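Local coordinates for xylan esterase 1 (Thermoanaerobacterium sp. 'JW/SL YS485', PDB 3FCY), which probably removes acetyl groups from xylan and related acetylated substrates as a carbohydrate esterase of family 7 with an alpha/beta-hydrolase fold, at residues Gly89-Arg94 / Phe177-Leu182; Gly154-Thr159 / Leu168-Asp173; Gly162-Gly167 / Tyr250-Asp255. All coordinates share one frame; numbering follows the deposited sequence.

Contact 1 of 3, residues Gly89-Arg94 / Phe177-Leu182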
ATOM      1  N   GLY A  89       8.201 -37.116 -20.651  1.00 24.63           N
ATOM      2  CA  GLY A  89       8.977 -37.206 -19.427  1.00 23.85           C
ATOM      3  C   GLY A  89       8.393 -38.284 -18.532  1.00 24.96           C
ATOM      4  O   GLY A  89       7.565 -39.075 -18.980  1.00 21.67           O
ATOM      5  N   VAL A  90       8.811 -38.323 -17.271  1.00 25.02           N
ATOM      6  CA  VAL A  90       8.296 -39.330 -16.356  1.00 26.29           C
ATOM      7  C   VAL A  90       6.789 -39.162 -16.182  1.00 27.51           C
ATOM      8  O   VAL A  90       6.256 -38.063 -16.331  1.00 27.10           O
ATOM      9  CB  VAL A  90       8.990 -39.254 -14.967  1.00 26.80           C
ATOM     10  CG1 VAL A  90      10.469 -39.616 -15.104  1.00 26.61           C
ATOM     11  CG2 VAL A  90       8.833 -37.858 -14.365  1.00 25.12           C
ATOM     12  N   ARG A  91       6.119 -40.270 -15.887  1.00 27.32           N
ATOM     13  CA  ARG A  91       4.675 -40.307 -15.678  1.00 28.25           C
ATOM     14  C   ARG A  91       3.879 -39.999 -16.947  1.00 28.76           C
ATOM     15  O   ARG A  91       2.700 -39.647 -16.881  1.00 28.66           O
ATOM     16  CB  ARG A  91       4.270 -39.349 -14.542  1.00 26.76           C
ATOM     17  CG  ARG A  91       5.048 -39.560 -13.236  1.00 27.31           C
ATOM     18  CD  ARG A  91       5.088 -41.034 -12.831  1.00 27.70           C
ATOM     19  NE  ARG A  91       6.081 -41.316 -11.791  1.00 27.81           N
ATOM     20  CZ  ARG A  91       5.938 -41.021 -10.499  1.00 29.85           C
ATOM     21  NH1 ARG A  91       4.834 -40.426 -10.062  1.00 28.76           N
ATOM     22  NH2 ARG A  91       6.902 -41.329  -9.638  1.00 28.96           N
ATOM     23  N   GLY A  92       4.536 -40.132 -18.098  1.00 27.60           N
ATOM     24  CA  GLY A  92       3.881 -39.904 -19.375  1.00 26.66           C
ATOM     25  C   GLY A  92       3.578 -38.472 -19.778  1.00 27.44           C
ATOM     26  O   GLY A  92       2.856 -38.246 -20.748  1.00 28.08           O
ATOM     27  N   ALA A  93       4.125 -37.501 -19.055  1.00 28.24           N
ATOM     28  CA  ALA A  93       3.875 -36.095 -19.374  1.00 27.42           C
ATOM     29  C   ALA A  93       4.594 -35.641 -20.645  1.00 27.64           C
ATOM     30  O   ALA A  93       5.785 -35.882 -20.819  1.00 27.69           O
ATOM     31  CB  ALA A  93       4.289 -35.214 -18.200  1.00 27.71           C
ATOM     32  N   ARG A  94       3.857 -34.981 -21.532  1.00 25.79           N
ATOM     33  CA  ARG A  94       4.426 -34.478 -22.775  1.00 27.70           C
ATOM     34  C   ARG A  94       5.024 -33.102 -22.460  1.00 26.85           C
ATOM     35  O   ARG A  94       4.297 -32.163 -22.141  1.00 27.42           O
ATOM     36  CB  ARG A  94       3.323 -34.358 -23.832  1.00 27.36           C
ATOM     37  CG  ARG A  94       3.817 -34.294 -25.263  1.00 30.55           C
ATOM     38  CD  ARG A  94       4.557 -35.571 -25.669  1.00 29.02           C
ATOM     39  NE  ARG A  94       4.901 -35.551 -27.087  1.00 26.90           N
ATOM     40  CZ  ARG A  94       5.886 -36.259 -27.630  1.00 28.08           C
ATOM     41  NH1 ARG A  94       6.637 -37.051 -26.876  1.00 24.73           N
ATOM     42  NH2 ARG A  94       6.125 -36.166 -28.932  1.00 28.41           N
ATOM     43  N   PHE A 177       7.883 -31.176  -8.330  1.00 20.75           N
ATOM     44  CA  PHE A 177       9.179 -30.611  -8.718  1.00 23.24           C
ATOM     45  C   PHE A 177      10.233 -31.697  -8.887  1.00 25.19           C
ATOM     46  O   PHE A 177      11.308 -31.458  -9.434  1.00 25.20           O
ATOM     47  CB  PHE A 177       9.657 -29.546  -7.727  1.00 20.35           C
ATOM     48  CG  PHE A 177       9.320 -28.141  -8.151  1.00 23.01           C
ATOM     49  CD1 PHE A 177       9.842 -27.613  -9.334  1.00 22.46           C
ATOM     50  CD2 PHE A 177       8.460 -27.353  -7.391  1.00 20.30           C
ATOM     51  CE1 PHE A 177       9.509 -26.320  -9.755  1.00 22.11           C
ATOM     52  CE2 PHE A 177       8.122 -26.063  -7.802  1.00 19.06           C
ATOM     53  CZ  PHE A 177       8.645 -25.545  -8.986  1.00 20.36           C
ATOM     54  N   ARG A 178       9.913 -32.896  -8.418  1.00 25.99           N
ATOM     55  CA  ARG A 178      10.816 -34.025  -8.563  1.00 26.84           C
ATOM     56  C   ARG A 178      10.778 -34.386 -10.053  1.00 26.28           C
ATOM     57  O   ARG A 178      11.818 -34.600 -10.687  1.00 24.57           O
ATOM     58  CB  ARG A 178      10.326 -35.183  -7.688  1.00 28.85           C
ATOM     59  CG  ARG A 178      11.164 -36.454  -7.721  1.00 32.45           C
ATOM     60  CD  ARG A 178      10.588 -37.444  -8.703  1.00 35.67           C
ATOM     61  NE  ARG A 178      10.933 -38.825  -8.371  1.00 34.36           N
ATOM     62  CZ  ARG A 178      10.570 -39.869  -9.106  1.00 35.80           C
ATOM     63  NH1 ARG A 178       9.854 -39.685 -10.210  1.00 34.57           N
ATOM     64  NH2 ARG A 178      10.926 -41.095  -8.748  1.00 35.75           N
ATOM     65  N   HIS A 179       9.572 -34.412 -10.618  1.00 22.99           N
ATOM     66  CA  HIS A 179       9.403 -34.731 -12.032  1.00 23.57           C
ATOM     67  C   HIS A 179       9.968 -33.601 -12.892  1.00 23.63           C
ATOM     68  O   HIS A 179      10.638 -33.849 -13.896  1.00 23.58           O
ATOM     69  CB  HIS A 179       7.923 -34.931 -12.372  1.00 24.67           C
ATOM     70  CG  HIS A 179       7.206 -35.850 -11.432  1.00 27.68           C
ATOM     71  ND1 HIS A 179       7.802 -36.964 -10.881  1.00 25.87           N
ATOM     72  CD2 HIS A 179       5.935 -35.830 -10.962  1.00 26.92           C
ATOM     73  CE1 HIS A 179       6.930 -37.591 -10.110  1.00 29.32           C
ATOM     74  NE2 HIS A 179       5.789 -36.923 -10.142  1.00 28.81           N
ATOM     75  N   ILE A 180       9.686 -32.364 -12.496  1.00 22.54           N
ATOM     76  CA  ILE A 180      10.176 -31.198 -13.221  1.00 22.73           C
ATOM     77  C   ILE A 180      11.703 -31.215 -13.267  1.00 21.37           C
ATOM     78  O   ILE A 180      12.295 -30.978 -14.318  1.00 23.67           O
ATOM     79  CB  ILE A 180       9.686 -29.884 -12.567  1.00 21.93           C
ATOM     80  CG1 ILE A 180       8.157 -29.800 -12.668  1.00 23.57           C
ATOM     81  CG2 ILE A 180      10.327 -28.680 -13.268  1.00 21.05           C
ATOM     82  CD1 ILE A 180       7.539 -28.627 -11.919  1.00 22.26           C
ATOM     83  N   PHE A 181      12.341 -31.493 -12.133  1.00 21.75           N
ATOM     84  CA  PHE A 181      13.799 -31.557 -12.099  1.00 21.31           C
ATOM     85  C   PHE A 181      14.244 -32.634 -13.088  1.00 23.92           C
ATOM     86  O   PHE A 181      15.174 -32.425 -13.871  1.00 24.20           O
ATOM     87  CB  PHE A 181      14.302 -31.912 -10.695  1.00 19.89           C
ATOM     88  CG  PHE A 181      14.249 -30.770  -9.703  1.00 19.95           C
ATOM     89  CD1 PHE A 181      13.600 -29.576 -10.005  1.00 20.61           C
ATOM     90  CD2 PHE A 181      14.830 -30.913  -8.443  1.00 18.06           C
ATOM     91  CE1 PHE A 181      13.528 -28.542  -9.067  1.00 20.13           C
ATOM     92  CE2 PHE A 181      14.762 -29.888  -7.498  1.00 19.24           C
ATOM     93  CZ  PHE A 181      14.109 -28.700  -7.811  1.00 21.82           C
ATOM     94  N   LEU A 182      13.576 -33.787 -13.056  1.00 23.19           N
ATOM     95  CA  LEU A 182      13.911 -34.875 -13.970  1.00 24.53           C
ATOM     96  C   LEU A 182      13.746 -34.442 -15.423  1.00 24.99           C
ATOM     97  O   LEU A 182      14.529 -34.850 -16.284  1.00 25.82           O
ATOM     98  CB  LEU A 182      13.050 -36.113 -13.687  1.00 22.91           C
ATOM     99  CG  LEU A 182      13.389 -36.869 -12.396  1.00 25.31           C
ATOM    100  CD1 LEU A 182      12.422 -38.045 -12.210  1.00 23.91           C
ATOM    101  CD2 LEU A 182      14.837 -37.358 -12.454  1.00 23.08           C
TER
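Over one face of the His179 imidazole lies Arg91 CG, 4.2 Å from the ring centroid and 15° off the ring normal, a CH-pi contact. The Arg91 guanidinium is met on one of its own faces by His179 CE1, which sits 3.5 Å from Arg91 NH1; the two planes are 60° apart, so this is not a stack. The first torsion of Arg91 (chi1 -53°) sets CG anti to the carbonyl carbon and over the imidazole, and a bend at chi2 then brings the guanidinium to CE1. At the edge of the ring, in its plane, is Arg178 NH1. That nitrogen is also 3.4 Å from Arg91 NH2; two donors cannot bond each other, and the like charges are bridged by Glu60, which forms a salt bridge to each arginine. His179 ND1 has no hydrogen-bonding partner in the model, and Val90 CG2 lies 3.7 Å from it. Beyond the histidine the contact turns apolar, Val90 CG1 meeting Leu182 CD1 at 3.8 Å. The evidence is thus of a loop joining two neighbouring antiparallel strands of the alpha/beta-hydrolase sheet, 80-88 and 94-102, resting on helix 176-192, with helix 50-62 supplying Glu60.

Contact 2 of 3, residues Gly154-Thr159 / Leu168-Asp173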
ATOM      1  N   GLY A 154      -2.478 -36.346 -10.674  1.00 30.00           N
ATOM      2  CA  GLY A 154      -2.629 -37.648 -10.056  1.00 30.11           C
ATOM      3  C   GLY A 154      -2.004 -37.684  -8.677  1.00 29.23           C
ATOM      4  O   GLY A 154      -1.457 -38.702  -8.261  1.00 30.71           O
ATOM      5  N   VAL A 155      -2.077 -36.566  -7.967  1.00 28.10           N
ATOM      6  CA  VAL A 155      -1.521 -36.480  -6.627  1.00 27.19           C
ATOM      7  C   VAL A 155      -2.618 -36.179  -5.619  1.00 28.36           C
ATOM      8  O   VAL A 155      -3.661 -35.621  -5.963  1.00 27.28           O
ATOM      9  CB  VAL A 155      -0.467 -35.361  -6.525  1.00 29.45           C
ATOM     10  CG1 VAL A 155       0.693 -35.650  -7.464  1.00 31.22           C
ATOM     11  CG2 VAL A 155      -1.105 -34.015  -6.859  1.00 27.86           C
ATOM     12  N   THR A 156      -2.385 -36.555  -4.370  1.00 28.33           N
ATOM     13  CA  THR A 156      -3.356 -36.284  -3.323  1.00 30.38           C
ATOM     14  C   THR A 156      -2.949 -34.959  -2.693  1.00 29.42           C
ATOM     15  O   THR A 156      -1.829 -34.485  -2.899  1.00 31.74           O
ATOM     16  CB  THR A 156      -3.347 -37.385  -2.249  1.00 31.48           C
ATOM     17  OG1 THR A 156      -2.023 -37.526  -1.726  1.00 35.07           O
ATOM     18  CG2 THR A 156      -3.800 -38.710  -2.844  1.00 32.04           C
ATOM     19  N   GLY A 157      -3.855 -34.353  -1.937  1.00 26.75           N
ATOM     20  CA  GLY A 157      -3.532 -33.088  -1.311  1.00 25.39           C
ATOM     21  C   GLY A 157      -3.892 -31.893  -2.178  1.00 24.52           C
ATOM     22  O   GLY A 157      -4.512 -32.035  -3.230  1.00 24.79           O
ATOM     23  N   ASN A 158      -3.482 -30.715  -1.725  1.00 24.37           N
ATOM     24  CA  ASN A 158      -3.753 -29.449  -2.405  1.00 24.89           C
ATOM     25  C   ASN A 158      -3.287 -29.376  -3.866  1.00 25.90           C
ATOM     26  O   ASN A 158      -2.196 -29.845  -4.204  1.00 25.17           O
ATOM     27  CB  ASN A 158      -3.115 -28.319  -1.587  1.00 22.97           C
ATOM     28  CG  ASN A 158      -3.467 -26.945  -2.108  1.00 22.88           C
ATOM     29  OD1 ASN A 158      -2.829 -26.427  -3.028  1.00 23.64           O
ATOM     30  ND2 ASN A 158      -4.500 -26.349  -1.528  1.00 21.22           N
ATOM     31  N   THR A 159      -4.127 -28.803  -4.729  1.00 24.87           N
ATOM     32  CA  THR A 159      -3.800 -28.633  -6.149  1.00 26.24           C
ATOM     33  C   THR A 159      -4.206 -27.234  -6.613  1.00 25.90           C
ATOM     34  O   THR A 159      -4.126 -26.919  -7.795  1.00 25.85           O
ATOM     35  CB  THR A 159      -4.543 -29.646  -7.071  1.00 26.72           C
ATOM     36  OG1 THR A 159      -5.951 -29.361  -7.065  1.00 23.80           O
ATOM     37  CG2 THR A 159      -4.299 -31.081  -6.613  1.00 24.17           C
ATOM     38  N   LEU A 168       3.109 -32.893  -1.852  1.00 27.73           N
ATOM     39  CA  LEU A 168       3.775 -32.922  -0.553  1.00 28.82           C
ATOM     40  C   LEU A 168       3.121 -33.912   0.423  1.00 31.21           C
ATOM     41  O   LEU A 168       3.811 -34.515   1.242  1.00 30.84           O
ATOM     42  CB  LEU A 168       3.802 -31.515   0.052  1.00 27.79           C
ATOM     43  CG  LEU A 168       4.550 -31.325   1.380  1.00 29.16           C
ATOM     44  CD1 LEU A 168       6.009 -31.746   1.232  1.00 27.44           C
ATOM     45  CD2 LEU A 168       4.458 -29.873   1.804  1.00 27.32           C
ATOM     46  N   ASP A 169       1.800 -34.074   0.345  1.00 32.50           N
ATOM     47  CA  ASP A 169       1.099 -35.017   1.223  1.00 34.34           C
ATOM     48  C   ASP A 169       0.974 -36.395   0.572  1.00 35.17           C
ATOM     49  O   ASP A 169       0.303 -37.280   1.100  1.00 37.24           O
ATOM     50  CB  ASP A 169      -0.309 -34.522   1.580  1.00 34.11           C
ATOM     51  CG  ASP A 169      -0.299 -33.361   2.553  1.00 36.33           C
ATOM     52  OD1 ASP A 169       0.608 -33.299   3.412  1.00 35.80           O
ATOM     53  OD2 ASP A 169      -1.215 -32.516   2.469  1.00 37.52           O
ATOM     54  N   ASP A 170       1.602 -36.565  -0.584  1.00 34.48           N
ATOM     55  CA  ASP A 170       1.575 -37.838  -1.298  1.00 35.00           C
ATOM     56  C   ASP A 170       2.955 -38.461  -1.063  1.00 34.59           C
ATOM     57  O   ASP A 170       3.762 -37.913  -0.309  1.00 33.21           O
ATOM     58  CB  ASP A 170       1.408 -37.578  -2.800  1.00 34.43           C
ATOM     59  CG  ASP A 170       0.906 -38.792  -3.560  1.00 35.94           C
ATOM     60  OD1 ASP A 170       1.397 -39.911  -3.297  1.00 33.77           O
ATOM     61  OD2 ASP A 170       0.026 -38.621  -4.433  1.00 36.52           O
ATOM     62  N   ASP A 171       3.236 -39.600  -1.691  1.00 34.58           N
ATOM     63  CA  ASP A 171       4.551 -40.216  -1.529  1.00 35.63           C
ATOM     64  C   ASP A 171       5.620 -39.267  -2.071  1.00 34.05           C
ATOM     65  O   ASP A 171       5.394 -38.581  -3.070  1.00 33.05           O
ATOM     66  CB  ASP A 171       4.633 -41.542  -2.284  1.00 40.00           C
ATOM     67  CG  ASP A 171       5.951 -42.256  -2.046  1.00 43.47           C
ATOM     68  OD1 ASP A 171       6.152 -42.775  -0.926  1.00 46.51           O
ATOM     69  OD2 ASP A 171       6.793 -42.287  -2.969  1.00 46.05           O
ATOM     70  N   ALA A 172       6.778 -39.227  -1.420  1.00 32.64           N
ATOM     71  CA  ALA A 172       7.862 -38.343  -1.849  1.00 31.68           C
ATOM     72  C   ALA A 172       8.191 -38.473  -3.337  1.00 31.46           C
ATOM     73  O   ALA A 172       8.527 -37.481  -3.993  1.00 30.86           O
ATOM     74  CB  ALA A 172       9.113 -38.603  -1.015  1.00 31.26           C
ATOM     75  N   ASP A 173       8.092 -39.688  -3.871  1.00 29.94           N
ATOM     76  CA  ASP A 173       8.396 -39.917  -5.283  1.00 30.80           C
ATOM     77  C   ASP A 173       7.351 -39.314  -6.227  1.00 29.91           C
ATOM     78  O   ASP A 173       7.513 -39.370  -7.445  1.00 28.12           O
ATOM     79  CB  ASP A 173       8.526 -41.421  -5.571  1.00 32.97           C
ATOM     80  CG  ASP A 173       9.732 -42.059  -4.885  1.00 35.08           C
ATOM     81  OD1 ASP A 173       9.953 -43.271  -5.094  1.00 37.89           O
ATOM     82  OD2 ASP A 173      10.458 -41.366  -4.142  1.00 35.76           O
TER
HETATM   83  O   HOH W   1      -1.040 -40.111  -6.006  1.00 42.95           O
HETATM   84  O   HOH W   2      -1.967 -30.699   0.829  1.00 22.80           O
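One direct hydrogen bond joins the segments: Thr156 N donates to Asp170 OD2 over 3.2 Å with an N-H...O angle of 154°. The donor approaches on the anti side of the carboxylate oxygen, 27° out of the carboxylate plane. CG of Asp170 lies opposite its own backbone N (chi1 -161°), which carries the carboxylate across to the 154-159 backbone. The other oxygen, OD1, accepts from Asn174 ND2, so both ends of the group are engaged.

Water extends the polar contact. One molecule donates to Gly154 O at 2.7 Å; its link to Asp170 OD2 is suspiciously short, so this bridge is doubtful in detail. A second accepts from Asn158 N at 3.0 Å and donates to Asp169 OD2, while Asp169 OD1 is bonded to Tyr256. Both segments belong to the long excursion between strand 136-140 and helix 176-192, and just before that helix Asp171 OD2 receives Asp173 N at 3.0 Å, an Asx turn.

Van der Waals contact is slight. Thr156 OG1 lies 3.6 Å from Asp170 CB, the two side chains crossing at about a right angle, and Val155 CA comes to 3.4 Å from Asp170 OD2. An alanine in place of Asp170 would remove the carboxylate and is likely to leave Thr156 N without its acceptor and Asn174 ND2 without OD1. Asn158 ND2 reaches Gln145 O of the second subunit.

Contact 3 of 3, residues Gly162-Gly167 / Tyr250-Asp255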
ATOM      1  N   GLY A 162       0.441 -23.388  -6.019  1.00 27.73           N
ATOM      2  CA  GLY A 162       1.816 -23.782  -5.772  1.00 26.92           C
ATOM      3  C   GLY A 162       2.271 -25.165  -6.187  1.00 26.27           C
ATOM      4  O   GLY A 162       1.611 -26.169  -5.907  1.00 25.60           O
ATOM      5  N   HIS A 163       3.426 -25.214  -6.846  1.00 23.20           N
ATOM      6  CA  HIS A 163       4.001 -26.477  -7.287  1.00 24.45           C
ATOM      7  C   HIS A 163       5.008 -27.029  -6.277  1.00 23.46           C
ATOM      8  O   HIS A 163       5.341 -28.213  -6.312  1.00 24.16           O
ATOM      9  CB  HIS A 163       4.672 -26.301  -8.653  1.00 23.09           C
ATOM     10  CG  HIS A 163       3.717 -26.357  -9.804  1.00 22.47           C
ATOM     11  ND1 HIS A 163       4.098 -26.076 -11.098  1.00 19.80           N
ATOM     12  CD2 HIS A 163       2.406 -26.694  -9.862  1.00 21.36           C
ATOM     13  CE1 HIS A 163       3.063 -26.240 -11.904  1.00 19.86           C
ATOM     14  NE2 HIS A 163       2.024 -26.615 -11.179  1.00 20.21           N
ATOM     15  N   ILE A 164       5.495 -26.174  -5.380  1.00 24.20           N
ATOM     16  CA  ILE A 164       6.452 -26.616  -4.368  1.00 24.06           C
ATOM     17  C   ILE A 164       5.808 -27.629  -3.421  1.00 25.33           C
ATOM     18  O   ILE A 164       6.418 -28.643  -3.081  1.00 24.76           O
ATOM     19  CB  ILE A 164       6.978 -25.435  -3.529  1.00 25.65           C
ATOM     20  CG1 ILE A 164       7.772 -24.478  -4.421  1.00 25.50           C
ATOM     21  CG2 ILE A 164       7.845 -25.951  -2.378  1.00 25.24           C
ATOM     22  CD1 ILE A 164       8.310 -23.265  -3.691  1.00 27.96           C
ATOM     23  N   ILE A 165       4.579 -27.345  -2.988  1.00 24.82           N
ATOM     24  CA  ILE A 165       3.867 -28.240  -2.083  1.00 23.78           C
ATOM     25  C   ILE A 165       2.993 -29.241  -2.831  1.00 22.71           C
ATOM     26  O   ILE A 165       2.283 -30.026  -2.212  1.00 23.38           O
ATOM     27  CB  ILE A 165       2.963 -27.460  -1.091  1.00 25.46           C
ATOM     28  CG1 ILE A 165       1.895 -26.673  -1.858  1.00 24.65           C
ATOM     29  CG2 ILE A 165       3.807 -26.522  -0.238  1.00 25.22           C
ATOM     30  CD1 ILE A 165       0.841 -26.050  -0.957  1.00 26.72           C
ATOM     31  N   ARG A 166       3.039 -29.209  -4.160  1.00 22.58           N
ATOM     32  CA  ARG A 166       2.244 -30.129  -4.972  1.00 22.76           C
ATOM     33  C   ARG A 166       2.782 -31.556  -4.797  1.00 24.69           C
ATOM     34  O   ARG A 166       3.915 -31.851  -5.175  1.00 22.70           O
ATOM     35  CB  ARG A 166       2.300 -29.713  -6.450  1.00 20.86           C
ATOM     36  CG  ARG A 166       1.316 -30.445  -7.369  1.00 20.40           C
ATOM     37  CD  ARG A 166      -0.145 -30.213  -6.952  1.00 21.84           C
ATOM     38  NE  ARG A 166      -0.487 -28.793  -6.917  1.00 20.37           N
ATOM     39  CZ  ARG A 166      -0.809 -28.057  -7.979  1.00 21.68           C
ATOM     40  NH1 ARG A 166      -0.851 -28.599  -9.191  1.00 22.71           N
ATOM     41  NH2 ARG A 166      -1.067 -26.762  -7.832  1.00 21.47           N
ATOM     42  N   GLY A 167       1.963 -32.428  -4.214  1.00 24.72           N
ATOM     43  CA  GLY A 167       2.375 -33.800  -3.977  1.00 25.41           C
ATOM     44  C   GLY A 167       3.096 -33.956  -2.648  1.00 27.39           C
ATOM     45  O   GLY A 167       3.632 -35.026  -2.337  1.00 27.24           O
ATOM     46  N   TYR A 250       7.168 -17.738  -2.127  1.00 26.04           N
ATOM     47  CA  TYR A 250       7.155 -18.845  -1.172  1.00 25.85           C
ATOM     48  C   TYR A 250       5.910 -18.878  -0.278  1.00 26.04           C
ATOM     49  O   TYR A 250       5.880 -19.590   0.729  1.00 24.21           O
ATOM     50  CB  TYR A 250       8.400 -18.776  -0.287  1.00 25.16           C
ATOM     51  CG  TYR A 250       9.685 -19.226  -0.957  1.00 25.99           C
ATOM     52  CD1 TYR A 250       9.881 -20.565  -1.308  1.00 24.46           C
ATOM     53  CD2 TYR A 250      10.724 -18.323  -1.197  1.00 25.43           C
ATOM     54  CE1 TYR A 250      11.083 -20.997  -1.877  1.00 23.95           C
ATOM     55  CE2 TYR A 250      11.936 -18.744  -1.769  1.00 25.01           C
ATOM     56  CZ  TYR A 250      12.104 -20.084  -2.104  1.00 25.44           C
ATOM     57  OH  TYR A 250      13.294 -20.509  -2.659  1.00 26.61           O
ATOM     58  N   GLN A 251       4.886 -18.116  -0.649  1.00 25.16           N
ATOM     59  CA  GLN A 251       3.647 -18.050   0.131  1.00 25.80           C
ATOM     60  C   GLN A 251       3.001 -19.411   0.411  1.00 25.32           C
ATOM     61  O   GLN A 251       2.436 -19.631   1.484  1.00 25.04           O
ATOM     62  CB  GLN A 251       2.629 -17.157  -0.589  1.00 25.53           C
ATOM     63  CG  GLN A 251       1.269 -17.057   0.102  1.00 27.78           C
ATOM     64  CD  GLN A 251       1.350 -16.403   1.467  1.00 28.20           C
ATOM     65  OE1 GLN A 251       1.895 -15.311   1.612  1.00 31.28           O
ATOM     66  NE2 GLN A 251       0.802 -17.064   2.476  1.00 30.12           N
ATOM     67  N   GLU A 252       3.085 -20.319  -0.556  1.00 24.35           N
ATOM     68  CA  GLU A 252       2.476 -21.637  -0.418  1.00 24.20           C
ATOM     69  C   GLU A 252       2.979 -22.446   0.775  1.00 24.34           C
ATOM     70  O   GLU A 252       2.252 -23.283   1.306  1.00 25.20           O
ATOM     71  CB  GLU A 252       2.656 -22.429  -1.711  1.00 23.76           C
ATOM     72  CG  GLU A 252       4.092 -22.798  -2.045  1.00 22.53           C
ATOM     73  CD  GLU A 252       4.246 -23.186  -3.499  1.00 22.46           C
ATOM     74  OE1 GLU A 252       4.332 -22.275  -4.349  1.00 22.04           O
ATOM     75  OE2 GLU A 252       4.265 -24.398  -3.794  1.00 24.71           O
ATOM     76  N   ILE A 253       4.211 -22.201   1.206  1.00 24.29           N
ATOM     77  CA  ILE A 253       4.738 -22.923   2.360  1.00 25.97           C
ATOM     78  C   ILE A 253       3.948 -22.491   3.594  1.00 24.63           C
ATOM     79  O   ILE A 253       3.629 -23.308   4.458  1.00 23.28           O
ATOM     80  CB  ILE A 253       6.229 -22.626   2.577  1.00 27.35           C
ATOM     81  CG1 ILE A 253       7.042 -23.253   1.442  1.00 28.96           C
ATOM     82  CG2 ILE A 253       6.674 -23.161   3.931  1.00 27.17           C
ATOM     83  CD1 ILE A 253       8.501 -22.879   1.462  1.00 30.78           C
ATOM     84  N   THR A 254       3.640 -21.199   3.666  1.00 25.76           N
ATOM     85  CA  THR A 254       2.854 -20.661   4.773  1.00 25.83           C
ATOM     86  C   THR A 254       1.423 -21.195   4.654  1.00 24.94           C
ATOM     87  O   THR A 254       0.832 -21.625   5.647  1.00 24.85           O
ATOM     88  CB  THR A 254       2.835 -19.114   4.750  1.00 27.67           C
ATOM     89  OG1 THR A 254       4.103 -18.618   5.193  1.00 28.39           O
ATOM     90  CG2 THR A 254       1.729 -18.562   5.662  1.00 27.62           C
ATOM     91  N   ASP A 255       0.875 -21.182   3.438  1.00 23.55           N
ATOM     92  CA  ASP A 255      -0.484 -21.679   3.219  1.00 24.33           C
ATOM     93  C   ASP A 255      -0.588 -23.129   3.673  1.00 25.76           C
ATOM     94  O   ASP A 255      -1.567 -23.527   4.311  1.00 24.66           O
ATOM     95  CB  ASP A 255      -0.876 -21.614   1.737  1.00 26.92           C
ATOM     96  CG  ASP A 255      -1.004 -20.190   1.214  1.00 30.15           C
ATOM     97  OD1 ASP A 255      -1.042 -19.243   2.026  1.00 31.28           O
ATOM     98  OD2 ASP A 255      -1.080 -20.028  -0.021  1.00 33.36           O
TER
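Glu252 places CG between its backbone N and carbonyl carbon (chi1 67°) and then runs extended, so that its carboxylate enters the turn at Gly162-Ile165. There OE2 takes two backbone donors: Ile165 N at 3.1 Å, nearly along the C-O axis and with an N-H...O angle of 150°, and Ile164 N at 2.7 Å, a weak bond because the angle is only 120°. Gly162 CA lies 3.2 Å from the same OE2, and a CB here would collide with the carboxylate. The other oxygen, OE1, is hydrogen-bonded to Tyr117, the predicted substrate-binding residue, whose hydroxyl also bonds His163 N; this is consistent with a second-shell role for Glu252 in positioning that tyrosine. An apolar contact lies to one side, where Ile164 CD1 approaches the Tyr250 ring obliquely, 3.9 Å from Tyr250 CD1. Ile165 CD1 lies against the backbone carbonyl oxygen of Glu252, 3.8 Å from Glu252 O, its side chain sliding past that of Glu252 in the opposite direction. Ile164 also packs on Phe177 of helix 176-192 and Tyr237 of helix 237-242. The turn, which belongs to the connection from strand 136-140 to helix 176-192, is thereby wedged between that helix and the start of helix 251-260.

How the contacts relate
From the N terminus, contact 1 begins in the turn between strands 80-88 and 94-102 and closes an 82-residue loop on helix 176-192. Contact 2 is nested inside that loop, joining two parts of the connection from strand 136-140 to the helix across only eight residues. Contact 3 starts within those eight residues and reaches forward to helix 251-260, so it crosses both others. The three also touch: Arg91 NH2 of contact 1 is 3.0 Å from Asp173 O of contact 2, Phe177 packs on His163, and Val155 on Arg166. Together they tie the antiparallel strands, the long connection and two helices, with contacts 2 and 3 both meeting the second subunit.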